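Local structure of putative esterase MT1895 (Mycobacterium tuberculosis, 3S4K) at residues 119-124 / 130-135; 57-62 / 91-96. The protein is probably a PaaI-type hotdog thioesterase that hydrolyses acyl-CoA thioesters, possibly 1,4-dihydroxy-2-naphthoyl-CoA among them. All coordinates share one frame; numbering follows the deposited sequence. Where two conformers were deposited one is given.

Contact 1: residues 119-124 / 130-135; sequences LVTITD and VARGQV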
loop_
_atom_site.group_PDB
_atom_site.type_symbol
_atom_site.label_atom_id
_atom_site.label_comp_id
_atom_site.label_asym_id
_atom_site.label_seq_id
_atom_site.Cartn_x
_atom_site.Cartn_y
_atom_site.Cartn_z
ATOM N N LEU A 119 13.075 -3.856 -5.545
ATOM C CA LEU A 119 12.617 -4.787 -4.506
ATOM C C LEU A 119 12.857 -4.157 -3.130
ATOM O O LEU A 119 13.958 -3.666 -2.844
ATOM C CB LEU A 119 13.410 -6.092 -4.575
ATOM C CG LEU A 119 13.267 -7.021 -3.379
ATOM C CD1 LEU A 119 11.848 -7.546 -3.328
ATOM C CD2 LEU A 119 14.258 -8.189 -3.499
ATOM N N VAL A 120 11.839 -4.192 -2.280
ATOM C CA VAL A 120 11.957 -3.706 -0.913
ATOM C C VAL A 120 11.535 -4.819 0.028
ATOM O O VAL A 120 10.452 -5.404 -0.134
ATOM C CB VAL A 120 11.072 -2.477 -0.673
ATOM C CG1 VAL A 120 11.269 -1.941 0.758
ATOM C CG2 VAL A 120 11.339 -1.402 -1.742
ATOM N N THR A 121 12.392 -5.101 1.010
ATOM C CA THR A 121 12.157 -6.159 2.000
ATOM C C THR A 121 12.071 -5.495 3.368
ATOM O O THR A 121 12.981 -4.752 3.770
ATOM C CB THR A 121 13.274 -7.237 1.990
ATOM O OG1 THR A 121 13.465 -7.707 0.649
ATOM C CG2 THR A 121 12.948 -8.430 2.945
ATOM N N ILE A 122 11.003 -5.805 4.096
ATOM C CA ILE A 122 10.772 -5.253 5.430
ATOM C C ILE A 122 10.974 -6.333 6.480
ATOM O O ILE A 122 10.356 -7.395 6.402
ATOM C CB ILE A 122 9.344 -4.712 5.583
ATOM C CG1 ILE A 122 8.979 -3.836 4.379
ATOM C CG2 ILE A 122 9.226 -3.935 6.864
ATOM C CD1 ILE A 122 7.892 -2.816 4.685
ATOM N N THR A 123 11.865 -6.073 7.438
ATOM C CA THR A 123 12.152 -6.986 8.541
ATOM C C THR A 123 11.795 -6.390 9.911
ATOM O O THR A 123 11.737 -5.166 10.087
ATOM C CB THR A 123 13.648 -7.405 8.552
ATOM O OG1 THR A 123 14.485 -6.241 8.426
ATOM C CG2 THR A 123 13.934 -8.401 7.414
ATOM N N ASP A 124 11.573 -7.258 10.899
ATOM C CA ASP A 124 11.289 -6.820 12.266
ATOM C C ASP A 124 12.552 -6.927 13.129
ATOM O O ASP A 124 13.642 -7.222 12.622
ATOM C CB ASP A 124 10.113 -7.608 12.861
ATOM C CG ASP A 124 10.435 -9.101 13.152
ATOM O OD1 ASP A 124 11.599 -9.559 13.045
ATOM O OD2 ASP A 124 9.481 -9.838 13.517
ATOM N N VAL A 130 8.636 -9.448 7.413
ATOM C CA VAL A 130 7.213 -9.172 7.639
ATOM C C VAL A 130 6.456 -8.848 6.355
ATOM O O VAL A 130 5.264 -9.191 6.252
ATOM C CB VAL A 130 6.968 -8.075 8.738
ATOM C CG1 VAL A 130 7.457 -8.556 10.104
ATOM C CG2 VAL A 130 7.607 -6.756 8.388
ATOM N N ALA A 131 7.118 -8.230 5.382
ATOM C CA ALA A 131 6.535 -7.927 4.070
ATOM C C ALA A 131 7.662 -7.753 3.054
ATOM O O ALA A 131 8.800 -7.417 3.434
ATOM C CB ALA A 131 5.644 -6.668 4.138
ATOM N N ARG A 132 7.365 -7.975 1.776
ATOM C CA ARG A 132 8.357 -7.855 0.694
ATOM C C ARG A 132 7.581 -7.450 -0.532
ATOM O O ARG A 132 6.502 -7.989 -0.764
ATOM C CB ARG A 132 9.062 -9.196 0.487
ATOM C CG ARG A 132 10.117 -9.301 -0.628
ATOM C CD ARG A 132 10.498 -10.788 -0.823
ATOM N NE ARG A 132 11.657 -10.977 -1.700
ATOM C CZ ARG A 132 11.604 -10.959 -3.027
ATOM N NH1 ARG A 132 10.449 -10.744 -3.651
ATOM N NH2 ARG A 132 12.708 -11.145 -3.740
ATOM N N GLY A 133 8.096 -6.509 -1.306
ATOM C CA GLY A 133 7.325 -5.986 -2.434
ATOM C C GLY A 133 8.207 -5.470 -3.552
ATOM O O GLY A 133 9.394 -5.182 -3.333
ATOM N N GLN A 134 7.622 -5.334 -4.736
ATOM C CA GLN A 134 8.318 -4.774 -5.888
ATOM C C GLN A 134 7.526 -3.619 -6.406
ATOM O O GLN A 134 6.314 -3.723 -6.529
ATOM C CB GLN A 134 8.504 -5.811 -6.969
ATOM C CG GLN A 134 9.320 -6.927 -6.406
ATOM C CD GLN A 134 9.596 -8.035 -7.346
ATOM O OE1 GLN A 134 9.184 -8.026 -8.506
ATOM N NE2 GLN A 134 10.306 -9.028 -6.841
ATOM N N VAL A 135 8.234 -2.538 -6.714
ATOM C CA VAL A 135 7.643 -1.330 -7.228
ATOM C C VAL A 135 8.182 -1.030 -8.616
ATOM O O VAL A 135 9.401 -0.966 -8.806
ATOM C CB VAL A 135 7.924 -0.156 -6.273
ATOM C CG1 VAL A 135 7.260 1.133 -6.776
ATOM C CG2 VAL A 135 7.463 -0.506 -4.862
HETATM O O HOH W 1 14.262 -10.242 0.043
#

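Contact 2: residues 57-62 / 91-96; sequences GVYCAM and TDFVRS. With EDO (1,2-ethanediol), chain D; EDO (1,2-ethanediol), chain H.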
loop_
_atom_site.group_PDB
_atom_site.type_symbol
_atom_site.label_atom_id
_atom_site.label_comp_id
_atom_site.label_asym_id
_atom_site.label_seq_id
_atom_site.Cartn_x
_atom_site.Cartn_y
_atom_site.Cartn_z
ATOM N N GLY A 57 -1.491 -2.022 4.475
ATOM C CA GLY A 57 -1.272 -0.725 3.830
ATOM C C GLY A 57 -0.037 0.017 4.283
ATOM O O GLY A 57 0.559 0.762 3.506
ATOM N N VAL A 58 0.328 -0.133 5.559
ATOM C CA VAL A 58 1.532 0.515 6.109
ATOM C C VAL A 58 2.781 0.008 5.410
ATOM O O VAL A 58 3.627 0.795 4.964
ATOM C CB VAL A 58 1.633 0.258 7.629
ATOM C CG1 VAL A 58 3.009 0.650 8.219
ATOM C CG2 VAL A 58 0.491 0.955 8.348
ATOM N N TYR A 59 2.865 -1.311 5.275
ATOM C CA TYR A 59 3.961 -1.944 4.545
ATOM C C TYR A 59 3.948 -1.581 3.063
ATOM O O TYR A 59 4.991 -1.255 2.505
ATOM C CB TYR A 59 3.934 -3.467 4.679
ATOM C CG TYR A 59 4.122 -3.968 6.097
ATOM C CD1 TYR A 59 5.148 -3.498 6.892
ATOM C CD2 TYR A 59 3.305 -4.963 6.609
ATOM C CE1 TYR A 59 5.324 -3.958 8.192
ATOM C CE2 TYR A 59 3.473 -5.442 7.906
ATOM C CZ TYR A 59 4.478 -4.951 8.685
ATOM O OH TYR A 59 4.644 -5.440 9.960
ATOM N N CYS A 60 2.791 -1.676 2.421
ATOM C CA CYS A 60 2.671 -1.149 1.055
ATOM C C CYS A 60 3.256 0.251 0.898
ATOM O O CYS A 60 3.995 0.528 -0.031
ATOM C CB CYS A 60 1.228 -1.145 0.629
ATOM S SG CYS A 60 0.490 -2.769 0.480
ATOM N N ALA A 61 2.921 1.137 1.828
ATOM C CA ALA A 61 3.345 2.518 1.756
ATOM C C ALA A 61 4.842 2.692 1.974
ATOM O O ALA A 61 5.524 3.455 1.285
ATOM C CB ALA A 61 2.542 3.355 2.788
ATOM N N MET A 62 5.352 1.962 2.954
ATOM C CA MET A 62 6.791 1.913 3.251
ATOM C C MET A 62 7.573 1.484 2.021
ATOM O O MET A 62 8.569 2.112 1.621
ATOM C CB MET A 62 7.087 0.883 4.344
ATOM C CG MET A 62 7.020 1.369 5.766
ATOM S SD MET A 62 7.811 0.135 6.840
ATOM C CE MET A 62 9.558 0.403 6.560
ATOM N N THR A 91 2.988 -6.210 -3.263
ATOM C CA THR A 91 3.509 -6.495 -1.936
ATOM C C THR A 91 2.956 -7.798 -1.417
ATOM O O THR A 91 1.738 -8.047 -1.477
ATOM C CB THR A 91 3.129 -5.386 -0.941
ATOM O OG1 THR A 91 3.787 -4.191 -1.337
ATOM C CG2 THR A 91 3.573 -5.793 0.442
ATOM N N ASP A 92 3.853 -8.626 -0.892
ATOM C CA ASP A 92 3.469 -9.877 -0.238
ATOM C C ASP A 92 3.634 -9.666 1.251
ATOM O O ASP A 92 4.642 -9.112 1.704
ATOM C CB ASP A 92 4.358 -11.034 -0.713
ATOM C CG ASP A 92 4.154 -11.357 -2.157
ATOM O OD1 ASP A 92 3.044 -11.852 -2.535
ATOM O OD2 ASP A 92 5.091 -11.112 -2.941
ATOM N N PHE A 93 2.615 -10.073 1.993
ATOM C CA PHE A 93 2.606 -10.002 3.435
ATOM C C PHE A 93 3.018 -11.358 3.979
ATOM O O PHE A 93 2.467 -12.387 3.589
ATOM C CB PHE A 93 1.206 -9.644 3.913
ATOM C CG PHE A 93 0.656 -8.395 3.286
ATOM C CD1 PHE A 93 1.291 -7.163 3.465
ATOM C CD2 PHE A 93 -0.481 -8.449 2.502
ATOM C CE1 PHE A 93 0.784 -6.016 2.900
ATOM C CE2 PHE A 93 -0.995 -7.291 1.931
ATOM C CZ PHE A 93 -0.347 -6.068 2.123
ATOM N N VAL A 94 3.964 -11.359 4.913
ATOM C CA VAL A 94 4.576 -12.581 5.370
ATOM C C VAL A 94 4.269 -12.927 6.820
ATOM O O VAL A 94 3.980 -14.078 7.105
ATOM C CB VAL A 94 6.121 -12.525 5.138
ATOM C CG1 VAL A 94 6.799 -13.832 5.543
ATOM C CG2 VAL A 94 6.426 -12.212 3.675
ATOM N N ARG A 95 4.315 -11.944 7.725
ATOM C CA ARG A 95 4.191 -12.197 9.164
ATOM C C ARG A 95 3.515 -11.020 9.837
ATOM O O ARG A 95 3.790 -9.870 9.515
ATOM C CB ARG A 95 5.571 -12.426 9.808
ATOM C CG ARG A 95 5.518 -12.811 11.301
ATOM C CD ARG A 95 6.890 -13.157 11.864
ATOM N NE ARG A 95 7.372 -14.454 11.405
ATOM C CZ ARG A 95 6.935 -15.621 11.869
ATOM N NH1 ARG A 95 5.994 -15.656 12.801
ATOM N NH2 ARG A 95 7.435 -16.753 11.395
ATOM N N SER A 96 2.623 -11.338 10.778
ATOM C CA SER A 96 1.860 -10.364 11.548
ATOM C C SER A 96 2.543 -10.039 12.886
ATOM O O SER A 96 2.786 -10.927 13.714
ATOM C CB SER A 96 0.445 -10.892 11.836
ATOM O OG SER A 96 -0.298 -11.034 10.643
HETATM C C1 EDO D . 3.820 -15.076 2.232
HETATM O O1 EDO D . 3.173 -14.017 1.522
HETATM C C2 EDO D . 2.825 -15.810 3.119
HETATM O O2 EDO D . 1.826 -16.464 2.316
HETATM C C1 EDO H . -2.012 -8.658 6.203
HETATM O O1 EDO H . -3.406 -8.631 6.581
HETATM C C2 EDO H . -1.116 -8.324 7.391
HETATM O O2 EDO H . -1.171 -9.318 8.422
HETATM O O HOH W 2 2.927 -7.429 10.480
#

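Contact 1: residues 119-124 / 130-135
Backbone bonds tie Val120 to Gly133 and Ile122 to Ala131 as the hydrogen-bonded pairs of two antiparallel strands. Val120 N reaches Gly133 O at 2.8 Å, nearly straight at 174°, and Gly133 N returns to Val120 O. Past Ile122 N to Ala131 O the ladder changes: Ile122 O takes Val130 N at 2.9 Å and, only weakly, Ala131 N at 3.5 Å. Two residues thus face one, a classic beta bulge.

Apolar packing on the face of Ile122 and Ala131 is led by Ile122 CG2, which in one conformer meets Val130 CG2 at 3.6 Å, the two side chains crossing at about a right angle. This face is covered by helix 56-75, whose Tyr59 touches Ile122 and Val130.

On the other face, Arg132 runs extended from CG to NE and lays its guanidinium flat against Leu119, whose CD1 sits over the centre of the group, 3.4 Å above its plane. With CG anti to the backbone N (chi1 167°), Leu119 leans across to its neighbour strand. A water joins Thr121 OG1 (2.7 Å) to Arg132 NE, which donates to it.

The whole is the bulged hairpin of strands 115-123 and 129-140, part of the hotdog fold's antiparallel sheet.

Contact 2: residues 57-62 / 91-96
Tyr59 and Cys60 of helix 56-75, the helix wrapped by the sheet in the hotdog fold, meet Thr91 and Phe93 at the end of strand 83-93. No hydrogen bond passes directly between the segments; the contact rests on sulfur, methine and ring packing.

Cys60 SG lies anti to the carbonyl carbon (chi1 -65°), which carries it to the Phe93 ring, where it meets CZ at 3.8 Å. It approaches at the edge, 5.0 Å from the ring centroid and 75° off the normal, a sulfur-aromatic contact. The same SG also touches Thr91 CB at 4.0 Å, so the sulfur bridges two residues on one side of the strand. Thr91 OG1 is hydrogen-bonded to Asn89, which also binds Cys60 O through its ND2 and so links strand to helix.

Tyr59 packs more loosely, its CD2 4.3 Å from Phe93 CD1, each atom oblique to the opposite ring. Its phenol end reaches further along the chain: a water lying in the ring plane is 2.7 Å from Tyr59 OH and donates to Arg95 O at 2.8 Å. Two 1,2-ethanediols, probably from the crystallisation liquor, add bonds: O1 of one donates to Phe93 O at 2.7 Å and the other accepts from Ser96 OG.

Within the strand, Thr91 and Asp92 pair with an antiparallel strand of the second subunit, and Cys60 packs on Cys60 of that subunit. Helix against sheet beside a dimer interface, with the sheet running through it, is characteristic of the hotdog dimer of PaaI-type thioesterases.

In the fold
Contact 2 closes before contact 1 opens along the chain, yet their centres lie only about 7 Å apart. Strand 129-140 is the shared element, lying between strands 115-123 and 83-93 in the sheet: it pairs with the first in contact 1 and with the second, which carries part of contact 2. Arg132 O and Asp92 N, 2.7 Å apart, and Val130 O and Val94 N probably form the rungs between them. Ile122, in one conformer, also packs on Tyr59, bringing the hairpin onto helix 56-75. The general lesson is that one sheet can serve two ends: the hairpin covers the helix within a subunit, while strand 83-93 carries the sheet into the second subunit.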